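Local coordinates for protein rhomboid protease GlpG (Haemophilus influenzae, PDB 2NR9) that probably cleaves transmembrane segments of substrate proteins inside the membrane, as a rhomboid-type serine protease with a serine-histidine catalytic dyad, at residues Met91-Val94 and Val95-Ile99. The protein carries 2 engineered substitutions. Numbering follows the deposited sequence.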
loop_
_atom_site.group_PDB
_atom_site.type_symbol
_atom_site.label_atom_id
_atom_site.label_comp_id
_atom_site.label_asym_id
_atom_site.label_seq_id
_atom_site.Cartn_x
_atom_site.Cartn_y
_atom_site.Cartn_z
ATOM N N MET A 91 10.252 1.614 3.068
ATOM C CA MET A 91 10.414 0.172 3.325
ATOM C C MET A 91 9.100 -0.607 3.280
ATOM O O MET A 91 9.012 -1.660 2.641
ATOM C CB MET A 91 11.099 -0.065 4.679
ATOM C CG MET A 91 12.602 0.193 4.690
ATOM S SD MET A 91 13.335 -0.191 6.306
ATOM C CE MET A 91 15.064 0.159 5.992
ATOM N N LEU A 92 8.112 -0.153 4.038
ATOM C CA LEU A 92 6.809 -0.800 4.007
ATOM C C LEU A 92 6.326 -0.857 2.556
ATOM O O LEU A 92 5.790 -1.873 2.111
ATOM C CB LEU A 92 5.797 -0.013 4.845
ATOM C CG LEU A 92 5.877 -0.072 6.373
ATOM C CD1 LEU A 92 5.117 1.095 6.986
ATOM C CD2 LEU A 92 5.336 -1.399 6.887
ATOM N N TYR A 93 6.579 0.209 1.797
ATOM C CA TYR A 93 6.139 0.256 0.390
ATOM C C TYR A 93 6.819 -0.791 -0.491
ATOM O O TYR A 93 6.154 -1.510 -1.253
ATOM C CB TYR A 93 6.332 1.655 -0.212
ATOM C CG TYR A 93 6.210 1.671 -1.720
ATOM C CD1 TYR A 93 4.964 1.608 -2.341
ATOM C CD2 TYR A 93 7.341 1.704 -2.525
ATOM C CE1 TYR A 93 4.853 1.584 -3.728
ATOM C CE2 TYR A 93 7.240 1.686 -3.914
ATOM C CZ TYR A 93 5.997 1.626 -4.509
ATOM O OH TYR A 93 5.900 1.615 -5.886
ATOM N N VAL A 94 8.146 -0.830 -0.440
ATOM C CA VAL A 94 8.899 -1.770 -1.238
ATOM C C VAL A 94 8.510 -3.213 -0.904
ATOM O O VAL A 94 8.233 -4.012 -1.797
ATOM C CB VAL A 94 10.434 -1.584 -1.050
ATOM C CG1 VAL A 94 11.182 -2.686 -1.760
ATOM C CG2 VAL A 94 10.882 -0.221 -1.578
ATOM N N VAL A 95 8.454 -3.518 0.393
ATOM C CA VAL A 95 8.160 -4.868 0.885
ATOM C C VAL A 95 6.709 -5.291 0.675
ATOM O O VAL A 95 6.439 -6.418 0.248
ATOM C CB VAL A 95 8.548 -5.024 2.374
ATOM C CG1 VAL A 95 7.945 -6.298 2.962
ATOM C CG2 VAL A 95 10.075 -5.006 2.536
ATOM N N ALA A 96 5.770 -4.418 1.011
ATOM C CA ALA A 96 4.370 -4.725 0.754
ATOM C C ALA A 96 4.151 -4.933 -0.747
ATOM O O ALA A 96 3.512 -5.899 -1.155
ATOM C CB ALA A 96 3.472 -3.634 1.278
ATOM N N SER A 97 4.712 -4.045 -1.569
ATOM C CA SER A 97 4.569 -4.160 -3.029
ATOM C C SER A 97 5.056 -5.523 -3.531
ATOM O O SER A 97 4.390 -6.177 -4.335
ATOM C CB SER A 97 5.351 -3.049 -3.751
ATOM O OG SER A 97 4.852 -1.757 -3.429
ATOM N N ALA A 98 6.230 -5.932 -3.065
ATOM C CA ALA A 98 6.827 -7.191 -3.490
ATOM C C ALA A 98 6.056 -8.391 -2.985
ATOM O O ALA A 98 5.828 -9.345 -3.730
ATOM C CB ALA A 98 8.284 -7.271 -3.042
ATOM N N ILE A 99 5.677 -8.359 -1.710
ATOM C CA ILE A 99 4.970 -9.483 -1.110
ATOM C C ILE A 99 3.550 -9.672 -1.645
ATOM O O ILE A 99 3.155 -10.797 -1.974
ATOM C CB ILE A 99 4.978 -9.418 0.433
ATOM C CG1 ILE A 99 6.399 -9.694 0.954
ATOM C CG2 ILE A 99 4.002 -10.450 1.019
ATOM C CD1 ILE A 99 6.560 -9.482 2.448
#
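Ser97 turns its hydroxyl back onto the preceding turn of the helix, where OG donates a hydrogen bond to Tyr93 O at 2.5 Å, a short bond. The same carbonyl takes the regular i to i+4 bond from Ser97 N, 2.9 Å from Tyr93 O; the two donors reach it from opposite faces of the carbonyl plane. With OG beside the backbone N (chi1 -63°), the buried hydroxyl is satisfied within its own helix, a common arrangement for serine in transmembrane helices. The anti chi1 of Tyr93 (166°) sets CG beside the carbonyl carbon and brings the ring alongside the turn where Ser97 OG sits, over one face toward the rim, 3.4 Å from Tyr93 CE1. Tyr93 OH hydrogen-bonds to Thr57 OG1. Around this pair the ladder continues: Val95 N to Met91 O at 3.0 Å, Ala96 N to Leu92 O at 2.8 Å, and Ala98 N to Val94 O at 3.1 Å. On membrane-spanning helix 86-108, Leu92, Tyr93, Ala96 and Ser97 pack on helix 116-131, which carries the nucleophile Ser116; Met91, Leu92 and Val95 meet Trp179 of helix 166-191, while Val94 and Ala98 touch Ile54 of helix 52-55.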